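Local coordinates for protein redox-sensing transcriptional repressor Rex (Thermus thermophilus, PDB 2DT5) that probably binds operator DNA as a homodimeric repressor and adjusts transcription to the cellular NADH/NAD(+) redox state, at residues P4-A7 with I8-I12; V130-L133 with P134-P138; A153-A156 with A157-V161. The protein carries 1 engineered substitution. One frame throughout, in Å; residues are numbered along the deposited sequence.

Contact 1 of 3, residues P4-A7 with I8-I12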
loop_
_atom_site.group_PDB
_atom_site.type_symbol
_atom_site.label_atom_id
_atom_site.label_comp_id
_atom_site.label_asym_id
_atom_site.label_seq_id
_atom_site.Cartn_x
_atom_site.Cartn_y
_atom_site.Cartn_z
ATOM N N PRO B 4 -10.011 7.402 -1.358
ATOM C CA PRO B 4 -8.924 8.384 -1.459
ATOM C C PRO B 4 -8.713 8.777 -2.909
ATOM O O PRO B 4 -9.085 8.032 -3.822
ATOM C CB PRO B 4 -7.724 7.636 -0.890
ATOM C CG PRO B 4 -7.991 6.223 -1.344
ATOM C CD PRO B 4 -9.482 6.058 -1.059
ATOM N N GLU B 5 -8.133 9.952 -3.117
ATOM C CA GLU B 5 -7.853 10.439 -4.463
ATOM C C GLU B 5 -7.085 9.351 -5.208
ATOM O O GLU B 5 -6.108 8.810 -4.681
ATOM C CB GLU B 5 -7.039 11.723 -4.375
ATOM C CG GLU B 5 -6.629 12.319 -5.707
ATOM C CD GLU B 5 -6.121 13.733 -5.525
ATOM O OE1 GLU B 5 -6.971 14.646 -5.456
ATOM O OE2 GLU B 5 -4.886 13.924 -5.427
ATOM N N ALA B 6 -7.524 9.044 -6.430
ATOM C CA ALA B 6 -6.928 7.968 -7.216
ATOM C C ALA B 6 -6.174 8.325 -8.491
ATOM O O ALA B 6 -5.357 7.526 -8.959
ATOM C CB ALA B 6 -8.010 6.944 -7.559
ATOM N N ALA B 7 -6.456 9.496 -9.059
ATOM C CA ALA B 7 -5.805 9.911 -10.297
ATOM C C ALA B 7 -4.299 9.803 -10.234
ATOM O O ALA B 7 -3.685 9.255 -11.150
ATOM C CB ALA B 7 -6.215 11.351 -10.672
ATOM N N ILE B 8 -3.689 10.316 -9.165
ATOM C CA ILE B 8 -2.237 10.235 -9.067
ATOM C C ILE B 8 -1.769 8.783 -8.932
ATOM O O ILE B 8 -0.707 8.413 -9.446
ATOM C CB ILE B 8 -1.690 11.087 -7.907
ATOM C CG1 ILE B 8 -2.252 12.509 -7.996
ATOM C CG2 ILE B 8 -0.171 11.167 -8.010
ATOM C CD1 ILE B 8 -1.963 13.200 -9.342
ATOM N N SER B 9 -2.563 7.957 -8.258
ATOM C CA SER B 9 -2.225 6.533 -8.111
ATOM C C SER B 9 -2.228 5.894 -9.505
ATOM O O SER B 9 -1.374 5.070 -9.823
ATOM C CB SER B 9 -3.242 5.826 -7.198
ATOM O OG SER B 9 -3.142 6.306 -5.860
ATOM N N ARG B 10 -3.186 6.277 -10.344
ATOM C CA ARG B 10 -3.215 5.730 -11.699
ATOM C C ARG B 10 -1.944 6.114 -12.475
ATOM O O ARG B 10 -1.347 5.280 -13.160
ATOM C CB ARG B 10 -4.446 6.223 -12.447
ATOM C CG ARG B 10 -5.739 5.566 -11.981
ATOM C CD ARG B 10 -6.799 5.617 -13.090
ATOM N NE ARG B 10 -7.187 6.980 -13.447
ATOM C CZ ARG B 10 -7.921 7.770 -12.669
ATOM N NH1 ARG B 10 -8.349 7.332 -11.484
ATOM N NH2 ARG B 10 -8.243 8.990 -13.082
ATOM N N LEU B 11 -1.519 7.367 -12.353
ATOM C CA LEU B 11 -0.315 7.797 -13.050
ATOM C C LEU B 11 0.883 6.967 -12.581
ATOM O O LEU B 11 1.722 6.542 -13.392
ATOM C CB LEU B 11 -0.046 9.289 -12.812
ATOM C CG LEU B 11 -1.091 10.270 -13.365
ATOM C CD1 LEU B 11 -0.592 11.700 -13.167
ATOM C CD2 LEU B 11 -1.324 10.005 -14.846
ATOM N N ILE B 12 0.953 6.739 -11.271
ATOM C CA ILE B 12 2.023 5.943 -10.682
ATOM C C ILE B 12 1.949 4.525 -11.257
ATOM O O ILE B 12 2.972 3.923 -11.581
ATOM C CB ILE B 12 1.909 5.930 -9.131
ATOM C CG1 ILE B 12 2.145 7.356 -8.601
ATOM C CG2 ILE B 12 2.940 4.945 -8.513
ATOM C CD1 ILE B 12 1.723 7.599 -7.139
HETATM O O HOH W 1 -4.185 9.477 -6.490
HETATM O O HOH W 2 -5.244 5.427 -4.536
#
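Arg10 folds back over Ala7 at the start of helix 7-23, and this is where the packing is close. One face of the guanidinium lies over Ala7, whose CA stands 3.5 Å above the plane and toward its rim, while NH2 comes 3.9 Å from Ala7 CB and NH1 4.0 Å from Ala6 CB. The bend at chi3 (-63°) turns the end of the chain back toward the helix start. Alanine suits both positions, since a lone methyl lets the flat cation settle close to the backbone. Alongside, the first helical bonds are made: Arg10 N to Ala6 O, at 2.9 Å, and Leu11 N to Ala7 O.

The Glu5 and Ser9 side is looser and wet. One water accepts a hydrogen bond from Ser9 N (2.8 Å) and donates one to Glu5 O, bridging the incoming chain to the first turn. A second water pairs with Ser9 OG at 2.6 Å and reaches Glu5 O only weakly. Glu5 itself touches Ile8 lightly, OE2 to CG1 at 3.9 Å, and its OE1 accepts from the backbone N of Glu207 of the second subunit.

Helix beginnings expose backbone N-H groups, and here Ala6 N and Ala7 N both donate to the carboxylate of Glu207 of the second subunit, while water serves Ser9 N. With Arg10 NE held in a salt bridge to Asp48, the chemistry implies a helix start fixed both to the predicted DNA-binding domain and across the dimer, probably helped by the favourable meeting of a carboxylate with the helix dipole.

Contact 2 of 3, residues V130-L133 with P134-P138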
loop_
_atom_site.group_PDB
_atom_site.type_symbol
_atom_site.label_atom_id
_atom_site.label_comp_id
_atom_site.label_asym_id
_atom_site.label_seq_id
_atom_site.Cartn_x
_atom_site.Cartn_y
_atom_site.Cartn_z
ATOM N N VAL B 130 15.368 14.681 18.208
ATOM C CA VAL B 130 14.280 15.336 17.515
ATOM C C VAL B 130 14.274 16.855 17.743
ATOM O O VAL B 130 13.665 17.596 16.971
ATOM C CB VAL B 130 12.929 14.730 17.926
ATOM C CG1 VAL B 130 12.571 15.158 19.326
ATOM C CG2 VAL B 130 11.862 15.144 16.941
ATOM N N ASP B 131 14.954 17.319 18.792
ATOM C CA ASP B 131 15.018 18.758 19.064
ATOM C C ASP B 131 15.764 19.496 17.963
ATOM O O ASP B 131 15.590 20.703 17.802
ATOM C CB ASP B 131 15.709 19.056 20.401
ATOM C CG ASP B 131 14.888 18.625 21.591
ATOM O OD1 ASP B 131 13.648 18.534 21.459
ATOM O OD2 ASP B 131 15.476 18.391 22.668
ATOM N N LEU B 132 16.586 18.771 17.204
ATOM C CA LEU B 132 17.360 19.364 16.112
ATOM C C LEU B 132 16.591 19.648 14.815
ATOM O O LEU B 132 17.122 20.295 13.913
ATOM C CB LEU B 132 18.562 18.476 15.794
ATOM C CG LEU B 132 19.746 18.665 16.739
ATOM C CD1 LEU B 132 20.754 17.546 16.565
ATOM C CD2 LEU B 132 20.382 20.009 16.447
ATOM N N LEU B 133 15.351 19.173 14.720
ATOM C CA LEU B 133 14.529 19.384 13.519
ATOM C C LEU B 133 14.502 20.823 13.000
ATOM O O LEU B 133 14.738 21.077 11.814
ATOM C CB LEU B 133 13.083 18.954 13.774
ATOM C CG LEU B 133 12.694 17.473 13.757
ATOM C CD1 LEU B 133 11.202 17.385 13.979
ATOM C CD2 LEU B 133 13.073 16.831 12.420
ATOM N N PRO B 134 14.205 21.787 13.881
ATOM C CA PRO B 134 14.166 23.168 13.400
ATOM C C PRO B 134 15.465 23.642 12.742
ATOM O O PRO B 134 15.449 24.516 11.883
ATOM C CB PRO B 134 13.781 23.958 14.657
ATOM C CG PRO B 134 14.304 23.121 15.775
ATOM C CD PRO B 134 13.984 21.719 15.336
ATOM N N GLN B 135 16.580 23.030 13.110
ATOM C CA GLN B 135 17.866 23.412 12.557
ATOM C C GLN B 135 18.361 22.415 11.517
ATOM O O GLN B 135 19.510 22.491 11.091
ATOM C CB GLN B 135 18.885 23.503 13.679
ATOM C CG GLN B 135 18.268 23.947 14.992
ATOM C CD GLN B 135 19.111 23.554 16.173
ATOM O OE1 GLN B 135 18.624 23.486 17.303
ATOM N NE2 GLN B 135 20.391 23.292 15.923
ATOM N N ARG B 136 17.511 21.472 11.120
ATOM C CA ARG B 136 17.903 20.471 10.126
ATOM C C ARG B 136 16.994 20.433 8.906
ATOM O O ARG B 136 17.445 20.190 7.789
ATOM C CB ARG B 136 17.935 19.081 10.766
ATOM C CG ARG B 136 19.165 18.820 11.605
ATOM C CD ARG B 136 20.306 18.375 10.719
ATOM N NE ARG B 136 21.530 19.134 10.936
ATOM C CZ ARG B 136 22.129 19.270 12.113
ATOM N NH1 ARG B 136 21.613 18.700 13.195
ATOM N NH2 ARG B 136 23.251 19.968 12.207
ATOM N N VAL B 137 15.714 20.702 9.126
ATOM C CA VAL B 137 14.712 20.654 8.068
ATOM C C VAL B 137 14.745 21.747 6.985
ATOM O O VAL B 137 14.849 21.443 5.795
ATOM C CB VAL B 137 13.319 20.594 8.704
ATOM C CG1 VAL B 137 12.238 20.682 7.641
ATOM C CG2 VAL B 137 13.197 19.306 9.508
ATOM N N PRO B 138 14.672 23.032 7.381
ATOM C CA PRO B 138 14.688 24.144 6.422
ATOM C C PRO B 138 15.689 24.039 5.276
ATOM O O PRO B 138 16.898 23.940 5.485
ATOM C CB PRO B 138 14.941 25.354 7.313
ATOM C CG PRO B 138 14.164 24.988 8.553
ATOM C CD PRO B 138 14.591 23.542 8.765
#
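The guanidinium of Arg136 meets Leu132 edge-on: Leu132 CD1 lies near its plane, 3.7 Å from NH1, and the two side chains run side by side in the same direction. Bends at chi2 (-83°) and chi3 bring the tip of the arginine beside the leucine, and NH1 also forms a salt bridge with Glu128. The side chain of Gln135, which ends in the other flat group, crosses that of Leu132 obliquely, its amide NE2 3.3 Å from Leu132 CD2. Leucine thus gives the aliphatic surface against which two long polar chains rest near solvent.

The backbone closes a short 3-10 turn. Gln135 N bonds to Leu132 O from above the carbonyl plane, the three-residue spacing of a 3-10 helix. Leu133 O accepts twice, from Val137 N (2.9 Å) in the carbonyl plane and from Arg136 N well above it. Pro134 fits because its ring-fixed phi suits the turn. It has no N-H for Asp131 O, and its CD lies 3.1 Å from that oxygen instead; the ring is also tight against the preceding residue, CD to Leu133 CB at 3.3 Å. On the buried side Leu133 CD2 meets Val137 CG2 at 3.8 Å, an apolar pair suited to the interior.

This turn follows strand 125-129 on the way to strand 143-146. Val130 at its start touches the bound NAD, while Leu133 packs on Phe111 of strand 105-112 and, with Val137, on Ala163 of helix 150-163.

Contact 3 of 3, residues A153-A156 with A157-V161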
loop_
_atom_site.group_PDB
_atom_site.type_symbol
_atom_site.label_atom_id
_atom_site.label_comp_id
_atom_site.label_asym_id
_atom_site.label_seq_id
_atom_site.Cartn_x
_atom_site.Cartn_y
_atom_site.Cartn_z
ATOM N N ALA B 153 2.537 10.230 17.985
ATOM C CA ALA B 153 2.428 10.718 16.581
ATOM C C ALA B 153 2.062 12.198 16.342
ATOM O O ALA B 153 2.816 12.922 15.696
ATOM C CB ALA B 153 1.440 9.835 15.832
ATOM N N GLN B 154 0.920 12.625 16.874
ATOM C CA GLN B 154 0.455 13.989 16.667
ATOM C C GLN B 154 1.473 15.032 17.101
ATOM O O GLN B 154 1.735 15.984 16.377
ATOM C CB GLN B 154 -0.867 14.207 17.409
ATOM C CG GLN B 154 -1.458 15.607 17.233
ATOM C CD GLN B 154 -1.736 15.937 15.785
ATOM O OE1 GLN B 154 -2.520 15.254 15.130
ATOM N NE2 GLN B 154 -1.215 16.933 15.098
ATOM N N LYS B 155 2.042 14.863 18.286
ATOM C CA LYS B 155 3.011 15.837 18.763
ATOM C C LYS B 155 4.288 15.801 17.928
ATOM O O LYS B 155 4.949 16.832 17.735
ATOM C CB LYS B 155 3.320 15.609 20.251
ATOM C CG LYS B 155 4.290 16.642 20.814
ATOM C CD LYS B 155 3.897 18.064 20.372
ATOM C CE LYS B 155 5.124 18.960 20.179
ATOM N NZ LYS B 155 4.794 20.251 19.514
ATOM N N ALA B 156 4.642 14.620 17.426
ATOM C CA ALA B 156 5.827 14.528 16.581
ATOM C C ALA B 156 5.525 15.317 15.302
ATOM O O ALA B 156 6.369 16.078 14.797
ATOM C CB ALA B 156 6.139 13.054 16.243
ATOM N N ALA B 157 4.314 15.135 14.787
ATOM C CA ALA B 157 3.888 15.823 13.566
ATOM C C ALA B 157 3.900 17.339 13.784
ATOM O O ALA B 157 4.335 18.090 12.908
ATOM C CB ALA B 157 2.490 15.363 13.161
ATOM N N ASP B 158 3.422 17.778 14.953
ATOM C CA ASP B 158 3.393 19.202 15.297
ATOM C C ASP B 158 4.805 19.757 15.228
ATOM O O ASP B 158 5.043 20.838 14.676
ATOM C CB ASP B 158 2.835 19.387 16.709
ATOM C CG ASP B 158 1.366 19.030 16.803
ATOM O OD1 ASP B 158 0.876 18.817 17.935
ATOM O OD2 ASP B 158 0.695 18.972 15.749
ATOM N N LEU B 159 5.747 19.010 15.787
ATOM C CA LEU B 159 7.142 19.415 15.759
ATOM C C LEU B 159 7.665 19.505 14.323
ATOM O O LEU B 159 8.453 20.393 13.995
ATOM C CB LEU B 159 7.994 18.431 16.560
ATOM C CG LEU B 159 7.773 18.484 18.076
ATOM C CD1 LEU B 159 8.589 17.390 18.784
ATOM C CD2 LEU B 159 8.178 19.873 18.580
ATOM N N LEU B 160 7.227 18.579 13.471
ATOM C CA LEU B 160 7.650 18.568 12.072
ATOM C C LEU B 160 7.077 19.781 11.354
ATOM O O LEU B 160 7.776 20.455 10.599
ATOM C CB LEU B 160 7.200 17.267 11.378
ATOM C CG LEU B 160 8.132 16.083 11.674
ATOM C CD1 LEU B 160 7.478 14.761 11.285
ATOM C CD2 LEU B 160 9.441 16.289 10.925
ATOM N N VAL B 161 5.801 20.060 11.590
ATOM C CA VAL B 161 5.176 21.217 10.961
ATOM C C VAL B 161 5.958 22.462 11.374
ATOM O O VAL B 161 6.370 23.262 10.536
ATOM C CB VAL B 161 3.716 21.371 11.407
ATOM C CG1 VAL B 161 3.142 22.682 10.873
ATOM C CG2 VAL B 161 2.900 20.185 10.910
#
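Gln154 sets CG anti to the backbone N (chi1 -179°) and then bends at chi2 (59°), which swings its amide forward along the helix to Asp158, one turn on. There NE2 donates to OD2 at 2.9 Å with an N-H...O angle of 160°. The acceptor lies in the amide plane but is met on the syn side somewhat out of the carboxylate plane. The same NE2 also donates to Glu177 O, so both partners help fix the rotation of the amide.

Lys155 begins with a similar first torsion and crosses Leu159 at about a right angle, its CE 3.4 Å from Leu159 CG, a tight fit. Its NZ stays 4.5 Å from Asp158 OD1, too far for a salt bridge though probably a mild attraction. A long aliphatic stem ending in a charge suits this outer face.

Small or branched apolar residues take the inner face: Ala156 packs on Leu146, Ala157 on Ile168, and Leu160 on both Ala144 and Ile168. Regular bonds such as Ala157 N to Ala153 O, 2.8 Å, carry the helix past them. Strand 143-146, this helix and the parallel strand 167-170 form a beta-alpha-beta crossover of the Rossmann fold.

In the fold
Contacts 2 and 3 belong together in the Rossmann-type domain: their centres are 12 Å apart, and they meet where Leu133 CD1 lies 3.7 Å from Leu160 CD2, packing the 3-10 turn against the crossover helix. Each also approaches the cofactor, since the side chains of Val130 and Ala156 both come within about 4 Å of a bound NAD and about 8 Å of Gly87 in the predicted NAD(+)-binding segment. Contact 1 stands apart in the predicted DNA-binding domain, about 22 Å from contact 2 and 18 Å from contact 3 between nearest atoms. Through its bonds to the second subunit it joins the dimer interface instead of the nucleotide pocket.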